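Local coordinates for CELL WALL surface anchor family protein (Streptococcus pneumoniae, PDB 2WW8) that acts as the pilus adhesin of the pneumococcus, probably helping the bacterium to recognise and attach to host cells, at residues G388-S393 with D517-Y522; Y394-N399 with S427-Q432; S406-L411 with N508-T513; F535-G540 with E577-Y582. All coordinates share one frame; numbering follows the deposited sequence.

Contact 1. Residues G388-S393 with D517-Y522; sequences GVPTMS and DPTRWY
The loop G388-S393, which ends in the short strand 392-393, passes alongside helix 516-526 near its N-terminal end, the closest pair of CA atoms being those of S393 and T519, 6.5 Å apart. The loop follows D387 directly. The parallel sheet and the magnesium bound by S234, S236 and D387 are consistent with an integrin I-like (von Willebrand factor A-type) domain, in which this would be a loop of the metal-ion-dependent adhesion site. Direct touching is light. S393 lays its OG and CB against the pyrrolidine of P518, with OG 3.8 Å from P518 CG. The CB and CG side of the P390 ring approaches T519 obliquely, and P390 CG lies 4.0 Å from T519 OG1. T519 has its methyl anti to the backbone N (chi1 of OG1 -53°), which leaves OG1 beside that N and facing the loop. One water bridges the segments: it donates to M392 O at 2.6 Å and to T519 OG1 at 2.8 Å. Both hydroxyls are also tied to H515, just before the helix, S393 OG to its ND1 and T519 OG1 to its carbonyl O. On another side of the helix, R520 NH2 pairs with D517 OD1 at 2.9 Å, a salt bridge within one turn. Polar coupling of loop and helix thus runs through one water and H515, the direct touches being van der Waals, and both buried hydroxyls have partners.

Contact 2. Residues Y394-N399 with S427-Q432; sequences YPINFN and SDFITQ
Y394 and F429 both turn CG anti to their carbonyl carbon, beside the backbone N (chi1 -73° and -72°), whereas N397 swings CG anti to its own N and reaches out over I430. With these torsions the Y394 ring crosses T431 at about a right angle. T431 CA sits over one face, 4.0 Å from the ring centroid, in a CH-pi contact, while the T431 methyl CG2 approaches CD2 of the same ring. The F429 ring instead runs beside I396, pointing the same way; its CE1 is 3.7 Å from I396 CG1, and Y394 O meets the ring at its edge. The pairing is an isolated beta bridge between two loops, I396 opposite F429, secured by one bond on each side of it. I430 N donates to P395 O at 2.8 Å, nearly along the C=O axis, and N397 N donates to D428 O, also at 2.8 Å and fairly straight (165°), though from above the carbonyl plane. N397 is itself the centre of an inverse gamma turn, which bends the chain away after the bridge. Its side chain crosses I430, with OD1 3.5 Å from I430 CG1, and its ND2 gives a hydrogen to a water that in turn donates to D428 OD1. D428 OD2 forms a salt bridge with K417. P395 CG packs on I430 CB at 4.0 Å. I430 O is buried without a polar partner in the model, with Y394 CD1 3.3 Å away, while Y394 OH bonds to E437.

Contact 3. Residues S406-L411 with N508-T513; sequences SYQNQL and NTAKIT. With EPE (4-(2-hydroxyethyl)-1-piperazine ethanesulfonic acid), chain E.
T509 OG1 is the central polar atom: it accepts from Q408 N at 3.0 Å and donates to sulfonate O3S of a bound HEPES molecule (EPE) at 2.7 Å. The same O3S takes a second hydrogen from Y407 N at 3.2 Å, and O2S is held by N508 N at 2.6 Å, so two backbone amides and one hydroxyl grip the sulfonate. The piperazine lies over one face of the Y407 ring, with C2 3.7 Å from Y407 CZ. Next to this polar grip, A510 CB fits between L411 CD2, 4.0 Å away, and Q408 OE1, which the bend in the Q408 chain brings alongside; the amide's NE2 bonds to N412 OD1. This is the start of helix 407-416, with S406 as N-cap: S406 OG accepts from N409 N at 3.1 Å. The first three amides of the helix therefore go to sulfonate, threonine hydroxyl and cap in turn, and the positive end of the helix dipole would help hold the anion. Outside this shell, S507 OG bonds to T509 N and A510 O, fixing the loop, and H400 ND1 holds Y407 OH. The buffer probably comes from the crystallisation liquor.

Contact 4. Residues F535-G540 with E577-Y582; sequences FTVGIG and EQLNRY
Strand 533-539 belongs to the parallel five-stranded sheet of what appears to be an integrin I-like domain, and helix 575-583, which follows the edge strand 566-569, packs back against it. The two short segments run almost antiparallel, at 166°, with axes 9.2 Å apart. F535 and Y582 carry much of the contact, sliding past each other in opposite directions. Their planes are nearly parallel (23°) but so displaced that the rings barely overlap, with centroids 4.9 Å apart. Instead, Y582 CB comes over the face of F535, 3.8 Å from its centroid in a CH-pi contact, and F535 CD1 in turn lies over the face of Y582, 3.4 Å from its CG. One turn earlier in the helix, L579 extends CD2 across V537 to touch its CG2 at 3.7 Å. V537 CG2 also lies at the edge of the Y582 ring, near its plane, 4.1 Å from Y582 CD2, and meets Q578 CG. V537 has CG1 anti to the backbone N, so CG2 is the branch that faces the helix. F383 of the adjoining strand also meets the F535 ring. Y582 OH bonds to E564 O and T567 OG1, beyond the apolar seam. The interface is thus apolar, held by CH-pi and displaced aromatic contacts and by methyl packing, while the tyrosine's buried hydroxyl finds its partners at strand 566-569 and the loop before it.

Overall arrangement
Contacts 1, 2 and 3 form one cluster, and contact 4 touches none of them. Contact 2 touches contact 1 where F429 CZ lies 3.5 Å from P518 O, and I396 reaches W521. Contact 3 meets contact 1 where I512 CD1 packs 3.7 Å from W521 CZ3, and joins contact 2 through a probable hydrogen bond from N399 N to Q410 OE1. Contact 1 closes a chain loop within which the other two are nested. The centre of contact 4 is about 20 Å from that of contact 1, with nearest atoms about 5 Å apart; helix 516-526 precedes strand 533-539. The magnesium lies about 10 Å from the P390 side chain and about 12 Å from that of T536.

Contact 1. Residues G388-S393 with D517-Y522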
# COMPACT_ATOMS: atom_id res chain seq x y z
N GLY A 388 6.31 30.87 -31.72
CA GLY A 388 6.38 31.96 -32.70
C GLY A 388 7.71 32.67 -32.83
O GLY A 388 8.55 32.67 -31.93
N VAL A 389 7.92 33.21 -34.01
CA VAL A 389 9.07 34.04 -34.31
C VAL A 389 9.03 35.36 -33.53
O VAL A 389 7.95 35.79 -33.14
CB VAL A 389 9.19 34.26 -35.83
CG1 VAL A 389 9.29 32.89 -36.59
CG2 VAL A 389 8.04 35.09 -36.40
N PRO A 390 10.20 35.98 -33.34
CA PRO A 390 10.26 37.19 -32.52
C PRO A 390 9.50 38.36 -33.17
O PRO A 390 9.47 38.50 -34.38
CB PRO A 390 11.77 37.53 -32.41
CG PRO A 390 12.48 36.79 -33.57
CD PRO A 390 11.55 35.55 -33.82
N THR A 391 8.91 39.22 -32.34
CA THR A 391 8.17 40.35 -32.81
C THR A 391 8.60 41.58 -31.98
O THR A 391 7.98 42.64 -32.10
CB THR A 391 6.63 40.15 -32.71
OG1 THR A 391 6.29 39.80 -31.37
CG2 THR A 391 6.07 39.07 -33.70
N MET A 392 9.67 41.42 -31.20
CA MET A 392 10.36 42.44 -30.47
C MET A 392 11.86 42.12 -30.43
O MET A 392 12.23 40.94 -30.47
CB MET A 392 9.85 42.43 -29.01
CG MET A 392 8.40 42.94 -29.02
SD MET A 392 7.64 42.98 -27.35
CE MET A 392 8.44 44.40 -26.62
N SER A 393 12.71 43.13 -30.29
CA SER A 393 14.15 42.85 -30.17
C SER A 393 14.77 44.11 -29.54
O SER A 393 14.13 45.19 -29.54
CB SER A 393 14.75 42.60 -31.58
OG SER A 393 14.42 43.66 -32.47
N ASP A 517 16.94 38.95 -37.53
CA ASP A 517 18.34 39.25 -37.73
C ASP A 517 19.05 39.71 -36.44
O ASP A 517 20.10 39.14 -36.13
CB ASP A 517 18.62 40.22 -38.90
CG ASP A 517 18.30 39.61 -40.25
OD1 ASP A 517 18.44 38.38 -40.35
OD2 ASP A 517 17.91 40.35 -41.19
N PRO A 518 18.52 40.73 -35.74
CA PRO A 518 19.19 41.06 -34.51
C PRO A 518 19.19 39.97 -33.45
O PRO A 518 20.20 39.86 -32.71
CB PRO A 518 18.46 42.32 -34.01
CG PRO A 518 17.13 42.26 -34.71
CD PRO A 518 17.47 41.71 -36.06
N THR A 519 18.10 39.20 -33.36
CA THR A 519 18.06 38.12 -32.39
C THR A 519 19.12 37.06 -32.74
O THR A 519 19.84 36.57 -31.85
CB THR A 519 16.65 37.53 -32.28
OG1 THR A 519 15.72 38.60 -32.02
CG2 THR A 519 16.65 36.43 -31.18
N ARG A 520 19.23 36.72 -34.02
CA ARG A 520 20.20 35.77 -34.49
C ARG A 520 21.64 36.26 -34.33
O ARG A 520 22.52 35.52 -33.87
CB ARG A 520 19.91 35.41 -35.96
CG ARG A 520 20.96 34.57 -36.58
CD ARG A 520 20.53 34.09 -37.99
NE ARG A 520 20.30 35.25 -38.85
CZ ARG A 520 21.24 35.84 -39.57
NH1 ARG A 520 22.51 35.43 -39.55
NH2 ARG A 520 20.91 36.87 -40.33
N TRP A 521 21.92 37.52 -34.66
CA TRP A 521 23.23 38.08 -34.39
C TRP A 521 23.57 38.11 -32.91
O TRP A 521 24.76 37.88 -32.54
CB TRP A 521 23.33 39.49 -35.00
CG TRP A 521 23.22 39.48 -36.48
CD1 TRP A 521 23.64 38.51 -37.33
CD2 TRP A 521 22.74 40.55 -37.29
NE1 TRP A 521 23.41 38.89 -38.63
CE2 TRP A 521 22.82 40.13 -38.63
CE3 TRP A 521 22.19 41.80 -37.01
CZ2 TRP A 521 22.42 40.94 -39.70
CZ3 TRP A 521 21.77 42.60 -38.07
CH2 TRP A 521 21.88 42.17 -39.38
N TYR A 522 22.57 38.43 -32.08
CA TYR A 522 22.70 38.39 -30.63
C TYR A 522 23.16 36.95 -30.22
O TYR A 522 24.11 36.75 -29.44
CB TYR A 522 21.43 38.76 -29.85
CG TYR A 522 21.56 38.18 -28.43
CD1 TYR A 522 22.42 38.73 -27.47
CD2 TYR A 522 20.91 37.00 -28.11
CE1 TYR A 522 22.55 38.12 -26.21
CE2 TYR A 522 21.04 36.36 -26.86
CZ TYR A 522 21.85 36.98 -25.94
OH TYR A 522 22.02 36.37 -24.72
O HOH W 1 13.86 38.96 -30.00

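Contact 2. Residues Y394-N399 with S427-Q432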
# COMPACT_ATOMS: atom_id res chain seq x y z
N TYR A 394 15.99 44.02 -29.01
CA TYR A 394 16.74 45.21 -28.57
C TYR A 394 17.44 45.84 -29.77
O TYR A 394 17.85 45.14 -30.66
CB TYR A 394 17.78 44.88 -27.51
CG TYR A 394 17.16 44.57 -26.14
CD1 TYR A 394 16.55 45.56 -25.38
CD2 TYR A 394 17.31 43.32 -25.58
CE1 TYR A 394 16.03 45.29 -24.11
CE2 TYR A 394 16.86 43.03 -24.31
CZ TYR A 394 16.22 44.01 -23.59
OH TYR A 394 15.71 43.65 -22.37
N PRO A 395 17.53 47.18 -29.81
CA PRO A 395 18.15 47.88 -30.93
C PRO A 395 19.69 47.70 -30.88
O PRO A 395 20.29 47.70 -29.81
CB PRO A 395 17.76 49.37 -30.70
CG PRO A 395 17.62 49.49 -29.20
CD PRO A 395 17.05 48.11 -28.77
N ILE A 396 20.28 47.55 -32.06
CA ILE A 396 21.71 47.64 -32.24
C ILE A 396 22.03 49.13 -32.05
O ILE A 396 21.27 50.03 -32.52
CB ILE A 396 22.00 47.17 -33.63
CG1 ILE A 396 21.55 45.70 -33.72
CG2 ILE A 396 23.50 47.43 -34.05
CD1 ILE A 396 21.63 45.11 -35.13
N ASN A 397 23.14 49.38 -31.35
CA ASN A 397 23.48 50.73 -30.88
C ASN A 397 24.22 51.53 -31.96
O ASN A 397 25.39 51.82 -31.81
CB ASN A 397 24.26 50.63 -29.56
CG ASN A 397 24.68 51.97 -28.99
OD1 ASN A 397 23.92 52.91 -29.04
ND2 ASN A 397 25.90 52.08 -28.52
N PHE A 398 23.54 51.86 -33.07
CA PHE A 398 24.11 52.73 -34.10
C PHE A 398 24.44 54.14 -33.61
O PHE A 398 23.67 54.71 -32.84
CB PHE A 398 23.19 52.80 -35.34
CG PHE A 398 23.15 51.49 -36.14
CD1 PHE A 398 24.28 51.04 -36.81
CD2 PHE A 398 22.01 50.72 -36.21
CE1 PHE A 398 24.26 49.86 -37.54
CE2 PHE A 398 21.95 49.50 -36.92
CZ PHE A 398 23.08 49.08 -37.61
N ASN A 399 25.54 54.68 -34.10
CA ASN A 399 25.98 56.06 -33.85
C ASN A 399 25.44 57.01 -34.93
O ASN A 399 25.67 56.80 -36.12
CB ASN A 399 27.51 56.08 -33.80
CG ASN A 399 28.08 57.40 -33.32
OD1 ASN A 399 27.41 58.42 -33.15
ND2 ASN A 399 29.39 57.40 -33.13
N SER A 427 27.11 44.17 -25.61
CA SER A 427 27.44 45.58 -25.35
C SER A 427 27.25 46.50 -26.59
O SER A 427 27.29 47.73 -26.51
CB SER A 427 28.85 45.66 -24.73
OG SER A 427 29.74 45.19 -25.72
N ASP A 428 27.04 45.94 -27.78
CA ASP A 428 26.70 46.77 -28.94
C ASP A 428 25.18 46.80 -29.25
O ASP A 428 24.77 47.34 -30.26
CB ASP A 428 27.52 46.42 -30.20
CG ASP A 428 28.99 46.71 -30.02
OD1 ASP A 428 29.31 47.83 -29.54
OD2 ASP A 428 29.88 45.88 -30.31
N PHE A 429 24.35 46.29 -28.34
CA PHE A 429 22.91 46.60 -28.29
C PHE A 429 22.57 47.58 -27.18
O PHE A 429 23.31 47.63 -26.17
CB PHE A 429 22.17 45.34 -27.94
CG PHE A 429 22.13 44.32 -29.04
CD1 PHE A 429 21.06 44.33 -29.93
CD2 PHE A 429 23.15 43.37 -29.17
CE1 PHE A 429 20.96 43.34 -30.92
CE2 PHE A 429 23.07 42.36 -30.18
CZ PHE A 429 21.97 42.39 -31.07
N ILE A 430 21.47 48.33 -27.31
CA ILE A 430 20.97 49.09 -26.13
C ILE A 430 20.01 48.20 -25.37
O ILE A 430 18.95 47.84 -25.88
CB ILE A 430 20.33 50.46 -26.49
CG1 ILE A 430 21.28 51.31 -27.35
CG2 ILE A 430 19.96 51.22 -25.21
CD1 ILE A 430 20.52 52.28 -28.23
N THR A 431 20.34 47.84 -24.14
CA THR A 431 19.42 46.90 -23.45
C THR A 431 18.95 47.47 -22.12
O THR A 431 18.27 46.78 -21.40
CB THR A 431 20.17 45.60 -23.13
OG1 THR A 431 21.24 45.90 -22.23
CG2 THR A 431 20.72 44.93 -24.42
N GLN A 432 19.32 48.70 -21.81
CA GLN A 432 18.85 49.39 -20.60
C GLN A 432 18.68 50.87 -20.89
O GLN A 432 19.41 51.42 -21.69
CB GLN A 432 19.90 49.27 -19.49
CG GLN A 432 19.88 47.88 -18.83
CD GLN A 432 20.64 47.93 -17.52
OE1 GLN A 432 20.60 48.96 -16.82
NE2 GLN A 432 21.37 46.85 -17.19
O HOH W 2 28.19 50.15 -28.96

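Contact 3. Residues S406-L411 with N508-T513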
# COMPACT_ATOMS: atom_id res chain seq x y z
N SER A 406 29.45 55.20 -41.99
CA SER A 406 28.21 54.65 -42.54
C SER A 406 27.67 53.51 -41.67
O SER A 406 28.44 52.79 -41.00
CB SER A 406 28.43 54.18 -43.97
OG SER A 406 28.91 52.85 -43.95
N TYR A 407 26.35 53.35 -41.69
CA TYR A 407 25.74 52.27 -40.96
C TYR A 407 26.33 50.89 -41.27
O TYR A 407 26.44 50.09 -40.37
CB TYR A 407 24.22 52.31 -41.06
CG TYR A 407 23.65 53.62 -40.54
CD1 TYR A 407 23.94 54.03 -39.25
CD2 TYR A 407 22.88 54.49 -41.35
CE1 TYR A 407 23.45 55.20 -38.74
CE2 TYR A 407 22.37 55.69 -40.82
CZ TYR A 407 22.67 56.04 -39.51
OH TYR A 407 22.23 57.20 -38.88
N GLN A 408 26.62 50.63 -42.54
CA GLN A 408 27.19 49.34 -42.91
C GLN A 408 28.59 49.22 -42.25
O GLN A 408 28.89 48.18 -41.70
CB GLN A 408 27.31 49.23 -44.44
CG GLN A 408 27.85 47.87 -44.94
CD GLN A 408 26.91 46.76 -44.55
OE1 GLN A 408 25.72 46.82 -44.86
NE2 GLN A 408 27.40 45.75 -43.81
N ASN A 409 29.45 50.24 -42.38
CA ASN A 409 30.77 50.28 -41.70
C ASN A 409 30.60 50.03 -40.19
O ASN A 409 31.34 49.24 -39.59
CB ASN A 409 31.56 51.55 -42.01
CG ASN A 409 32.19 51.53 -43.43
OD1 ASN A 409 32.44 50.48 -44.00
ND2 ASN A 409 32.45 52.71 -43.97
N GLN A 410 29.58 50.65 -39.61
CA GLN A 410 29.36 50.50 -38.19
C GLN A 410 29.03 49.06 -37.90
O GLN A 410 29.53 48.47 -36.92
CB GLN A 410 28.26 51.41 -37.68
CG GLN A 410 28.67 52.87 -37.66
CD GLN A 410 27.62 53.70 -36.95
OE1 GLN A 410 27.06 53.27 -35.95
NE2 GLN A 410 27.37 54.90 -37.43
N LEU A 411 28.16 48.49 -38.73
CA LEU A 411 27.74 47.16 -38.45
C LEU A 411 28.89 46.20 -38.70
O LEU A 411 29.03 45.21 -37.99
CB LEU A 411 26.54 46.80 -39.33
CG LEU A 411 25.80 45.50 -39.17
CD1 LEU A 411 25.20 45.38 -37.72
CD2 LEU A 411 24.67 45.43 -40.23
N ASN A 508 21.07 54.99 -46.27
CA ASN A 508 21.44 54.57 -47.61
C ASN A 508 22.33 53.36 -47.59
O ASN A 508 22.76 52.99 -48.66
CB ASN A 508 22.13 55.69 -48.41
CG ASN A 508 21.23 56.91 -48.59
OD1 ASN A 508 20.02 56.79 -48.84
ND2 ASN A 508 21.82 58.09 -48.48
N THR A 509 22.60 52.70 -46.45
CA THR A 509 23.50 51.54 -46.46
C THR A 509 22.79 50.44 -45.69
O THR A 509 21.72 50.01 -46.11
CB THR A 509 24.98 51.80 -45.97
OG1 THR A 509 25.02 52.21 -44.58
CG2 THR A 509 25.70 52.89 -46.82
N ALA A 510 23.31 50.03 -44.54
CA ALA A 510 22.67 49.00 -43.71
C ALA A 510 21.36 49.49 -43.09
O ALA A 510 21.26 50.64 -42.66
CB ALA A 510 23.65 48.49 -42.62
N LYS A 511 20.37 48.60 -43.05
CA LYS A 511 19.06 48.91 -42.50
C LYS A 511 18.54 47.62 -41.92
O LYS A 511 18.59 46.60 -42.61
CB LYS A 511 18.12 49.49 -43.57
CG LYS A 511 16.76 49.93 -42.95
CD LYS A 511 15.76 50.43 -44.03
CE LYS A 511 16.21 51.64 -44.86
NZ LYS A 511 15.11 51.99 -45.83
N ILE A 512 18.11 47.66 -40.66
CA ILE A 512 17.56 46.48 -40.00
C ILE A 512 16.05 46.44 -40.25
O ILE A 512 15.37 47.45 -40.02
CB ILE A 512 17.80 46.52 -38.47
CG1 ILE A 512 19.30 46.91 -38.19
CG2 ILE A 512 17.25 45.18 -37.78
CD1 ILE A 512 20.44 45.99 -38.79
N THR A 513 15.56 45.31 -40.75
CA THR A 513 14.18 45.27 -41.27
C THR A 513 13.35 44.13 -40.68
O THR A 513 12.20 43.90 -41.11
CB THR A 513 14.15 45.20 -42.85
OG1 THR A 513 14.68 43.96 -43.33
CG2 THR A 513 14.91 46.38 -43.50
N1 EPE E . 25.98 58.29 -41.97
C2 EPE E . 25.52 58.17 -40.56
C3 EPE E . 24.68 59.34 -40.05
N4 EPE E . 24.89 60.55 -40.82
C5 EPE E . 24.62 60.30 -42.22
C6 EPE E . 25.84 59.54 -42.74
C7 EPE E . 24.11 61.67 -40.30
C8 EPE E . 25.08 62.66 -39.66
O8 EPE E . 24.68 64.01 -39.76
C9 EPE E . 25.59 57.18 -42.84
C10 EPE E . 24.25 57.48 -43.50
S EPE E . 24.19 56.08 -44.63
O1S EPE E . 25.03 56.21 -45.86
O2S EPE E . 22.74 56.28 -44.77
O3S EPE E . 24.78 54.88 -43.99

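Contact 4. Residues F535-G540 with E577-Y582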
# COMPACT_ATOMS: atom_id res chain seq x y z
N PHE A 535 18.38 23.33 -27.48
CA PHE A 535 17.30 22.60 -28.18
C PHE A 535 16.05 23.50 -28.27
O PHE A 535 15.70 24.14 -27.28
CB PHE A 535 16.91 21.39 -27.34
CG PHE A 535 18.03 20.42 -27.14
CD1 PHE A 535 18.51 19.68 -28.22
CD2 PHE A 535 18.60 20.24 -25.88
CE1 PHE A 535 19.55 18.73 -28.08
CE2 PHE A 535 19.66 19.26 -25.72
CZ PHE A 535 20.16 18.55 -26.82
N THR A 536 15.40 23.56 -29.42
CA THR A 536 14.24 24.40 -29.65
C THR A 536 13.13 23.48 -30.16
O THR A 536 13.26 22.74 -31.18
CB THR A 536 14.56 25.50 -30.68
OG1 THR A 536 15.73 26.21 -30.21
CG2 THR A 536 13.40 26.54 -30.78
N VAL A 537 12.04 23.48 -29.42
CA VAL A 537 10.82 22.78 -29.85
C VAL A 537 9.82 23.88 -30.20
O VAL A 537 9.38 24.62 -29.29
CB VAL A 537 10.31 21.83 -28.73
CG1 VAL A 537 8.96 21.19 -29.05
CG2 VAL A 537 11.32 20.67 -28.50
N GLY A 538 9.54 24.04 -31.49
CA GLY A 538 8.50 24.95 -31.99
C GLY A 538 7.12 24.29 -32.00
O GLY A 538 6.96 23.07 -32.19
N ILE A 539 6.11 25.11 -31.73
CA ILE A 539 4.73 24.63 -31.74
C ILE A 539 3.99 25.32 -32.90
O ILE A 539 3.56 26.47 -32.77
CB ILE A 539 4.01 24.90 -30.43
CG1 ILE A 539 4.70 24.15 -29.28
CG2 ILE A 539 2.57 24.37 -30.53
CD1 ILE A 539 4.46 24.89 -27.96
N GLY A 540 3.77 24.60 -34.00
CA GLY A 540 2.95 25.12 -35.08
C GLY A 540 3.60 26.35 -35.70
O GLY A 540 2.88 27.21 -36.23
N GLU A 577 7.10 14.22 -26.32
CA GLU A 577 7.86 13.23 -27.06
C GLU A 577 9.09 13.91 -27.66
O GLU A 577 10.17 13.33 -27.66
CB GLU A 577 6.97 12.62 -28.14
CG GLU A 577 7.68 11.77 -29.20
CD GLU A 577 6.63 11.47 -30.29
OE1 GLU A 577 5.81 10.54 -30.08
OE2 GLU A 577 6.55 12.22 -31.31
N GLN A 578 8.94 15.13 -28.15
CA GLN A 578 10.10 15.77 -28.80
C GLN A 578 11.17 16.27 -27.83
O GLN A 578 12.37 16.11 -28.08
CB GLN A 578 9.61 16.83 -29.77
CG GLN A 578 10.68 17.40 -30.63
CD GLN A 578 11.47 16.36 -31.42
OE1 GLN A 578 12.71 16.39 -31.36
NE2 GLN A 578 10.81 15.42 -32.08
N LEU A 579 10.72 16.85 -26.71
CA LEU A 579 11.62 17.22 -25.62
C LEU A 579 12.32 15.96 -25.13
O LEU A 579 13.55 15.98 -24.89
CB LEU A 579 10.86 17.83 -24.44
CG LEU A 579 10.24 19.20 -24.69
CD1 LEU A 579 9.28 19.57 -23.56
CD2 LEU A 579 11.30 20.32 -24.81
N ASN A 580 11.55 14.90 -24.94
CA ASN A 580 12.18 13.64 -24.57
C ASN A 580 13.25 13.11 -25.55
O ASN A 580 14.29 12.59 -25.13
CB ASN A 580 11.08 12.60 -24.31
CG ASN A 580 11.55 11.52 -23.35
OD1 ASN A 580 12.41 11.74 -22.49
ND2 ASN A 580 11.05 10.34 -23.56
N ARG A 581 12.99 13.16 -26.84
CA ARG A 581 13.94 12.81 -27.89
C ARG A 581 15.23 13.63 -27.75
O ARG A 581 16.33 13.07 -27.80
CB ARG A 581 13.28 13.07 -29.27
CG ARG A 581 14.06 12.41 -30.42
CD ARG A 581 13.36 12.57 -31.77
NE ARG A 581 13.38 13.96 -32.28
CZ ARG A 581 14.40 14.56 -32.90
NH1 ARG A 581 15.54 13.93 -33.14
NH2 ARG A 581 14.30 15.79 -33.35
N TYR A 582 15.13 14.93 -27.54
CA TYR A 582 16.35 15.77 -27.43
C TYR A 582 17.05 15.43 -26.09
O TYR A 582 18.30 15.33 -26.05
CB TYR A 582 16.03 17.27 -27.55
CG TYR A 582 15.80 17.76 -28.96
CD1 TYR A 582 16.64 17.38 -29.99
CD2 TYR A 582 14.76 18.65 -29.26
CE1 TYR A 582 16.47 17.80 -31.27
CE2 TYR A 582 14.61 19.13 -30.56
CZ TYR A 582 15.44 18.69 -31.54
OH TYR A 582 15.31 19.13 -32.83